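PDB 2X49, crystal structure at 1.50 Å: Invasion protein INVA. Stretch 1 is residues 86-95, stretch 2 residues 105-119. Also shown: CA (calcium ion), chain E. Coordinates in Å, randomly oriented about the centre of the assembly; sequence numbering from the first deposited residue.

Stretch 1, residues 86-95: EVVSFGINPT
Stretch 2, residues 105-119: FWVTHEEGEKLRELG

Ile92 (chi1 m, chi2 t) lies at the apolar centre, its CA-to-CB bond directed toward the second stretch. Its branched side chain reaches two apolar neighbours at once: CD1 lies 4.0 Å from Leu115 CD2, and CG2 lies 4.1 Å from Val107 CG1. Leu115 (m, t), on the helix that begins at His109, also receives Val87 (t), with Val87 CG2 4.2 Å from Leu115 CD2; uncharged, branched side chains suit this buried site. Farther out, Phe90 (m, chi2 -49°) packs its CE2 3.8 Å from Leu118 CD1. Between Phe90 and Ile92 the backbone turns at Gly91 in a Schellman motif; its phi of 91° would jam a CB against the preceding carbonyl, so glycine fits.

Toward the strand, Pro94 sets its apolar CG 4.0 Å from Phe105 CD1, at the ring edge. The extended Thr95 (phi/psi -93/125) pairs antiparallel with Trp106, CA to CA 4.9 Å, through two hydrogen bonds, Thr95 N donating to Trp106 O and Trp106 N to Thr95 O, each 2.8 Å.

At the polar edge, Glu111 (m, t) combines methylene and charge: CG lies 4.1 Å from Ile92 CD1, while OE1 accepts from Thr108 N (3.0 Å). Thr108 OG1 caps the helix, accepting from Glu111 N (3.1 Å). Calcium joins the stretches, bound by Glu111 OE1 at 2.5 Å and Asn93 O at 2.9 Å.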

ATOM      1  N   GLU A  86      19.864   2.965  18.420  1.00 22.61           N
ATOM      2  CA  GLU A  86      19.958   3.186  19.854  1.00 21.90           C
ATOM      3  C   GLU A  86      19.693   1.883  20.616  1.00 20.82           C
ATOM      4  O   GLU A  86      20.201   1.648  21.727  1.00 20.42           O
ATOM      5  CB  GLU A  86      19.060   4.360  20.319  1.00 22.77           C
ATOM      6  CG  GLU A  86      18.273   4.143  21.596  1.00 25.05           C
ATOM      7  CD  GLU A  86      17.386   5.347  21.998  1.00 27.23           C
ATOM      8  OE1 GLU A  86      16.162   5.103  22.176  1.00 23.49           O
ATOM      9  OE2 GLU A  86      17.886   6.518  22.150  1.00 22.43           O
ATOM     10  N   VAL A  87      18.953   1.010  19.961  1.00 19.15           N
ATOM     11  CA  VAL A  87      18.515  -0.255  20.586  1.00 19.29           C
ATOM     12  C   VAL A  87      19.722  -1.126  20.926  1.00 18.63           C
ATOM     13  O   VAL A  87      19.778  -1.786  21.957  1.00 19.44           O
ATOM     14  CB  VAL A  87      17.511  -1.019  19.714  1.00 19.83           C
ATOM     15  CG1 VAL A  87      17.355  -2.456  20.192  1.00 19.72           C
ATOM     16  CG2 VAL A  87      16.177  -0.264  19.684  1.00 20.02           C
ATOM     17  N   VAL A  88      20.702  -1.105  20.040  1.00 17.41           N
ATOM     18  CA  VAL A  88      21.927  -1.917  20.241  1.00 17.07           C
ATOM     19  C   VAL A  88      22.803  -1.367  21.403  1.00 16.34           C
ATOM     20  O   VAL A  88      23.541  -2.094  22.073  1.00 14.71           O
ATOM     21  CB  VAL A  88      22.742  -2.024  18.957  1.00 17.67           C
ATOM     22  CG1 VAL A  88      24.169  -2.610  19.247  1.00 19.60           C
ATOM     23  CG2 VAL A  88      21.958  -2.813  17.965  1.00 16.78           C
ATOM     24  N   SER A  89      22.673  -0.075  21.637  1.00 15.35           N
ATOM     25  CA  SER A  89      23.337   0.613  22.772  1.00 16.38           C
ATOM     26  C   SER A  89      22.921   0.061  24.088  1.00 16.43           C
ATOM     27  O   SER A  89      23.652   0.118  25.076  1.00 15.33           O
ATOM     28  CB  SER A  89      23.004   2.098  22.775  1.00 16.46           C
ATOM     29  OG  SER A  89      23.773   2.693  21.776  1.00 20.02           O
ATOM     30  N   PHE A  90      21.731  -0.485  24.089  1.00 16.64           N
ATOM     31  CA  PHE A  90      21.091  -0.954  25.340  1.00 18.08           C
ATOM     32  C   PHE A  90      21.426  -2.405  25.606  1.00 18.39           C
ATOM     33  O   PHE A  90      20.984  -3.011  26.600  1.00 20.29           O
ATOM     34  CB  PHE A  90      19.563  -0.862  25.323  1.00 17.95           C
ATOM     35  CG  PHE A  90      19.030   0.481  25.059  1.00 20.05           C
ATOM     36  CD1 PHE A  90      19.490   1.596  25.745  1.00 22.54           C
ATOM     37  CD2 PHE A  90      17.997   0.632  24.137  1.00 22.49           C
ATOM     38  CE1 PHE A  90      18.955   2.854  25.497  1.00 21.96           C
ATOM     39  CE2 PHE A  90      17.462   1.889  23.888  1.00 22.52           C
ATOM     40  CZ  PHE A  90      17.942   2.988  24.570  1.00 20.47           C
ATOM     41  N   GLY A  91      22.185  -2.965  24.688  1.00 17.55           N
ATOM     42  CA  GLY A  91      22.676  -4.334  24.827  1.00 17.30           C
ATOM     43  C   GLY A  91      21.765  -5.360  24.219  1.00 17.12           C
ATOM     44  O   GLY A  91      21.839  -6.538  24.513  1.00 17.71           O
ATOM     45  N   ILE A  92      20.912  -4.879  23.339  1.00 17.81           N
ATOM     46  CA  ILE A  92      20.035  -5.763  22.542  1.00 18.94           C
ATOM     47  C   ILE A  92      20.623  -6.017  21.165  1.00 19.80           C
ATOM     48  O   ILE A  92      21.052  -5.100  20.458  1.00 21.82           O
ATOM     49  CB  ILE A  92      18.623  -5.189  22.445  1.00 18.63           C
ATOM     50  CG1 ILE A  92      18.034  -5.105  23.850  1.00 20.13           C
ATOM     51  CG2 ILE A  92      17.703  -6.040  21.533  1.00 19.37           C
ATOM     52  CD1 ILE A  92      16.764  -4.275  23.914  1.00 23.25           C
ATOM     53  N   ASN A  93      20.654  -7.298  20.825  1.00 19.75           N
ATOM     54  CA  ASN A  93      21.018  -7.767  19.484  1.00 19.89           C
ATOM     55  C   ASN A  93      19.729  -8.197  18.750  1.00 18.92           C
ATOM     56  O   ASN A  93      19.198  -9.279  18.976  1.00 18.98           O
ATOM     57  CB  ASN A  93      21.987  -8.949  19.558  1.00 20.05           C
ATOM     58  CG  ASN A  93      23.352  -8.558  20.067  1.00 22.35           C
ATOM     59  OD1 ASN A  93      23.874  -7.458  19.558  1.00 28.44           O
ATOM     60  ND2 ASN A  93      23.936  -9.252  20.900  1.00 24.99           N
ATOM     61  N   PRO A  94      19.196  -7.354  17.857  1.00 17.68           N
ATOM     62  CA  PRO A  94      17.949  -7.733  17.207  1.00 17.47           C
ATOM     63  C   PRO A  94      18.152  -8.787  16.161  1.00 16.53           C
ATOM     64  O   PRO A  94      19.275  -9.011  15.696  1.00 17.27           O
ATOM     65  CB  PRO A  94      17.485  -6.428  16.541  1.00 18.05           C
ATOM     66  CG  PRO A  94      18.726  -5.725  16.253  1.00 19.41           C
ATOM     67  CD  PRO A  94      19.695  -6.051  17.396  1.00 17.05           C
ATOM     68  N   THR A  95      17.057  -9.403  15.776  1.00 16.73           N
ATOM     69  CA  THR A  95      17.016 -10.291  14.633  1.00 16.98           C
ATOM     70  C   THR A  95      16.586  -9.408  13.461  1.00 17.67           C
ATOM     71  O   THR A  95      15.622  -8.670  13.568  1.00 18.68           O
ATOM     72  CB  THR A  95      16.028 -11.432  14.857  1.00 17.64           C
ATOM     73  OG1 THR A  95      16.492 -12.201  15.979  1.00 19.72           O
ATOM     74  CG2 THR A  95      15.823 -12.297  13.618  1.00 21.15           C
ATOM     75  N   PHE A 105      13.276  -5.359  12.030  1.00 17.53           N
ATOM     76  CA  PHE A 105      13.943  -5.635  13.296  1.00 17.58           C
ATOM     77  C   PHE A 105      12.983  -6.299  14.259  1.00 17.97           C
ATOM     78  O   PHE A 105      11.888  -5.814  14.545  1.00 19.48           O
ATOM     79  CB  PHE A 105      14.486  -4.319  13.882  1.00 15.94           C
ATOM     80  CG  PHE A 105      15.555  -3.681  13.020  1.00 17.60           C
ATOM     81  CD1 PHE A 105      16.890  -3.998  13.185  1.00 19.68           C
ATOM     82  CD2 PHE A 105      15.204  -2.787  12.028  1.00 16.90           C
ATOM     83  CE1 PHE A 105      17.855  -3.440  12.359  1.00 20.63           C
ATOM     84  CE2 PHE A 105      16.182  -2.200  11.220  1.00 17.78           C
ATOM     85  CZ  PHE A 105      17.468  -2.551  11.358  1.00 20.16           C
ATOM     86  N   TRP A 106      13.444  -7.426  14.742  1.00 17.59           N
ATOM     87  CA  TRP A 106      12.630  -8.256  15.643  1.00 17.40           C
ATOM     88  C   TRP A 106      13.407  -8.469  16.969  1.00 18.34           C
ATOM     89  O   TRP A 106      14.634  -8.704  17.001  1.00 19.05           O
ATOM     90  CB  TRP A 106      12.291  -9.607  15.018  1.00 17.80           C
ATOM     91  CG  TRP A 106      11.529  -9.567  13.692  1.00 17.00           C
ATOM     92  CD1 TRP A 106      12.056  -9.268  12.444  1.00 18.90           C
ATOM     93  CD2 TRP A 106      10.163  -9.837  13.502  1.00 17.96           C
ATOM     94  NE1 TRP A 106      11.087  -9.378  11.529  1.00 16.34           N
ATOM     95  CE2 TRP A 106       9.897  -9.704  12.131  1.00 15.00           C
ATOM     96  CE3 TRP A 106       9.126 -10.217  14.353  1.00 15.59           C
ATOM     97  CZ2 TRP A 106       8.622  -9.928  11.584  1.00 16.28           C
ATOM     98  CZ3 TRP A 106       7.888 -10.418  13.835  1.00 14.15           C
ATOM     99  CH2 TRP A 106       7.617 -10.297  12.445  1.00 16.51           C
ATOM    100  N   VAL A 107      12.623  -8.469  18.054  1.00 17.82           N
ATOM    101  CA  VAL A 107      13.151  -8.671  19.392  1.00 17.46           C
ATOM    102  C   VAL A 107      12.297  -9.678  20.169  1.00 17.28           C
ATOM    103  O   VAL A 107      11.177 -10.040  19.805  1.00 15.95           O
ATOM    104  CB  VAL A 107      13.258  -7.342  20.188  1.00 17.91           C
ATOM    105  CG1 VAL A 107      14.183  -6.363  19.475  1.00 18.86           C
ATOM    106  CG2 VAL A 107      11.916  -6.746  20.424  1.00 16.71           C
ATOM    107  N   THR A 108      12.866 -10.096  21.277  1.00 16.56           N
ATOM    108  CA  THR A 108      12.100 -10.967  22.160  1.00 16.14           C
ATOM    109  C   THR A 108      10.945 -10.239  22.797  1.00 16.19           C
ATOM    110  O   THR A 108      10.912  -9.007  22.900  1.00 15.57           O
ATOM    111  CB  THR A 108      12.975 -11.640  23.277  1.00 15.94           C
ATOM    112  OG1 THR A 108      13.428 -10.636  24.210  1.00 16.85           O
ATOM    113  CG2 THR A 108      14.167 -12.413  22.671  1.00 15.16           C
ATOM    114  N   HIS A 109      10.037 -11.023  23.346  1.00 16.38           N
ATOM    115  CA  HIS A 109       8.880 -10.460  24.036  1.00 16.67           C
ATOM    116  C   HIS A 109       9.326  -9.610  25.231  1.00 16.51           C
ATOM    117  O   HIS A 109       8.849  -8.476  25.464  1.00 15.60           O
ATOM    118  CB  HIS A 109       7.873 -11.525  24.457  1.00 15.90           C
ATOM    119  CG  HIS A 109       7.079 -12.093  23.316  1.00 18.54           C
ATOM    120  ND1 HIS A 109       5.742 -11.823  23.129  1.00 21.91           N
ATOM    121  CD2 HIS A 109       7.436 -12.912  22.303  1.00 17.57           C
ATOM    122  CE1 HIS A 109       5.303 -12.463  22.058  1.00 23.23           C
ATOM    123  NE2 HIS A 109       6.313 -13.128  21.529  1.00 17.65           N
ATOM    124  N   GLU A 110      10.295 -10.154  25.949  1.00 15.79           N
ATOM    125  CA  GLU A 110      10.821  -9.471  27.152  1.00 15.95           C
ATOM    126  C   GLU A 110      11.492  -8.151  26.757  1.00 16.47           C
ATOM    127  O   GLU A 110      11.293  -7.092  27.395  1.00 16.05           O
ATOM    128  CB  GLU A 110      11.773 -10.385  27.949  1.00 15.19           C
ATOM    129  CG  GLU A 110      12.319  -9.756  29.231  1.00 17.10           C
ATOM    130  CD  GLU A 110      13.204 -10.703  30.024  1.00 19.26           C
ATOM    131  OE1 GLU A 110      13.382 -11.871  29.612  1.00 20.63           O
ATOM    132  OE2 GLU A 110      13.714 -10.308  31.084  1.00 21.16           O
ATOM    133  N   GLU A 111      12.211  -8.203  25.660  1.00 16.90           N
ATOM    134  CA  GLU A 111      12.969  -7.011  25.158  1.00 17.73           C
ATOM    135  C   GLU A 111      12.009  -5.939  24.689  1.00 18.05           C
ATOM    136  O   GLU A 111      12.194  -4.703  24.851  1.00 17.89           O
ATOM    137  CB  GLU A 111      13.913  -7.400  24.014  1.00 18.03           C
ATOM    138  CG  GLU A 111      15.204  -8.042  24.509  1.00 18.61           C
ATOM    139  CD  GLU A 111      16.047  -8.724  23.405  1.00 19.22           C
ATOM    140  OE1 GLU A 111      15.510  -8.999  22.292  1.00 19.35           O
ATOM    141  OE2 GLU A 111      17.241  -9.034  23.718  1.00 21.84           O
ATOM    142  N   GLY A 112      10.938  -6.443  24.135  1.00 18.14           N
ATOM    143  CA  GLY A 112       9.879  -5.613  23.593  1.00 18.61           C
ATOM    144  C   GLY A 112       9.249  -4.751  24.649  1.00 18.32           C
ATOM    145  O   GLY A 112       8.997  -3.549  24.485  1.00 17.16           O
ATOM    146  N   GLU A 113       9.027  -5.395  25.781  1.00 17.58           N
ATOM    147  CA  GLU A 113       8.339  -4.741  26.901  1.00 17.52           C
ATOM    148  C   GLU A 113       9.195  -3.620  27.414  1.00 16.99           C
ATOM    149  O   GLU A 113       8.727  -2.536  27.680  1.00 16.11           O
ATOM    150  CB  GLU A 113       7.961  -5.721  27.983  1.00 18.73           C
ATOM    151  CG  GLU A 113       6.810  -6.581  27.528  1.00 21.71           C
ATOM    152  CD  GLU A 113       5.731  -5.774  26.866  1.00 25.15           C
ATOM    153  OE1 GLU A 113       4.953  -5.134  27.608  1.00 26.32           O
ATOM    154  OE2 GLU A 113       5.659  -5.774  25.618  1.00 26.45           O
ATOM    155  N   LYS A 114      10.480  -3.887  27.464  1.00 15.72           N
ATOM    156  CA  LYS A 114      11.474  -2.872  27.824  1.00 16.90           C
ATOM    157  C   LYS A 114      11.409  -1.709  26.849  1.00 15.80           C
ATOM    158  O   LYS A 114      11.380  -0.523  27.239  1.00 15.15           O
ATOM    159  CB  LYS A 114      12.888  -3.462  27.832  1.00 17.06           C
ATOM    160  CG  LYS A 114      13.887  -2.612  28.492  1.00 21.50           C
ATOM    161  CD  LYS A 114      14.753  -3.450  29.439  1.00 25.65           C
ATOM    162  CE  LYS A 114      14.949  -4.863  28.903  1.00 28.49           C
ATOM    163  NZ  LYS A 114      15.654  -5.706  29.920  1.00 28.48           N
ATOM    164  N   LEU A 115      11.390  -2.080  25.576  1.00 15.91           N
ATOM    165  CA  LEU A 115      11.448  -1.046  24.522  1.00 16.33           C
ATOM    166  C   LEU A 115      10.205  -0.151  24.521  1.00 16.93           C
ATOM    167  O   LEU A 115      10.261   1.051  24.282  1.00 15.57           O
ATOM    168  CB  LEU A 115      11.710  -1.656  23.164  1.00 16.52           C
ATOM    169  CG  LEU A 115      13.129  -2.221  23.019  1.00 17.18           C
ATOM    170  CD1 LEU A 115      13.263  -2.757  21.621  1.00 19.17           C
ATOM    171  CD2 LEU A 115      14.241  -1.223  23.330  1.00 18.59           C
ATOM    172  N   ARG A 116       9.084  -0.749  24.841  1.00 17.18           N
ATOM    173  CA  ARG A 116       7.813   0.002  24.816  1.00 18.71           C
ATOM    174  C   ARG A 116       7.867   1.194  25.779  1.00 19.48           C
ATOM    175  O   ARG A 116       7.282   2.269  25.564  1.00 19.14           O
ATOM    176  CB  ARG A 116       6.629  -0.866  25.250  1.00 19.91           C
ATOM    177  CG  ARG A 116       6.108  -1.820  24.199  1.00 22.27           C
ATOM    178  CD  ARG A 116       4.621  -2.097  24.509  1.00 27.78           C
ATOM    179  NE  ARG A 116       4.274  -3.519  24.477  1.00 33.25           N
ATOM    180  CZ  ARG A 116       3.672  -4.133  23.456  1.00 35.00           C
ATOM    181  NH1 ARG A 116       3.355  -3.458  22.358  1.00 37.15           N
ATOM    182  NH2 ARG A 116       3.388  -5.432  23.534  1.00 36.10           N
ATOM    183  N   GLU A 117       8.586   0.973  26.857  1.00 19.99           N
ATOM    184  CA  GLU A 117       8.615   1.934  27.970  1.00 21.21           C
ATOM    185  C   GLU A 117       9.391   3.142  27.574  1.00 20.95           C
ATOM    186  O   GLU A 117       9.330   4.185  28.192  1.00 20.00           O
ATOM    187  CB  GLU A 117       9.229   1.327  29.239  1.00 21.80           C
ATOM    188  CG  GLU A 117       8.441   0.140  29.746  1.00 24.94           C
ATOM    189  CD  GLU A 117       6.946   0.415  29.733  1.00 27.98           C
ATOM    190  OE1 GLU A 117       6.355   0.553  30.827  1.00 30.52           O
ATOM    191  OE2 GLU A 117       6.368   0.513  28.627  1.00 30.63           O
ATOM    192  N   LEU A 118      10.138   2.947  26.513  1.00 20.81           N
ATOM    193  CA  LEU A 118      11.016   3.992  25.943  1.00 21.24           C
ATOM    194  C   LEU A 118      10.381   4.573  24.695  1.00 21.79           C
ATOM    195  O   LEU A 118      10.966   5.406  23.981  1.00 23.24           O
ATOM    196  CB  LEU A 118      12.407   3.443  25.584  1.00 21.90           C
ATOM    197  CG  LEU A 118      13.293   2.923  26.724  1.00 21.48           C
ATOM    198  CD1 LEU A 118      14.349   1.940  26.152  1.00 21.83           C
ATOM    199  CD2 LEU A 118      13.941   4.050  27.495  1.00 23.83           C
ATOM    200  N   GLY A 119       9.186   4.080  24.429  1.00 20.65           N
ATOM    201  CA  GLY A 119       8.319   4.677  23.416  1.00 19.51           C
ATOM    202  C   GLY A 119       8.408   4.109  22.025  1.00 18.68           C
ATOM    203  O   GLY A 119       7.906   4.694  21.070  1.00 18.11           O
TER
HETATM  204 CA    CA E1689      16.826 -10.067  20.424  1.00 45.07          CA
HETATM  205  O   HOH W   1      19.571  -9.390  22.623  1.00 24.12           O
HETATM  206  O   HOH W   2      15.718 -11.507  18.457  1.00 23.26           O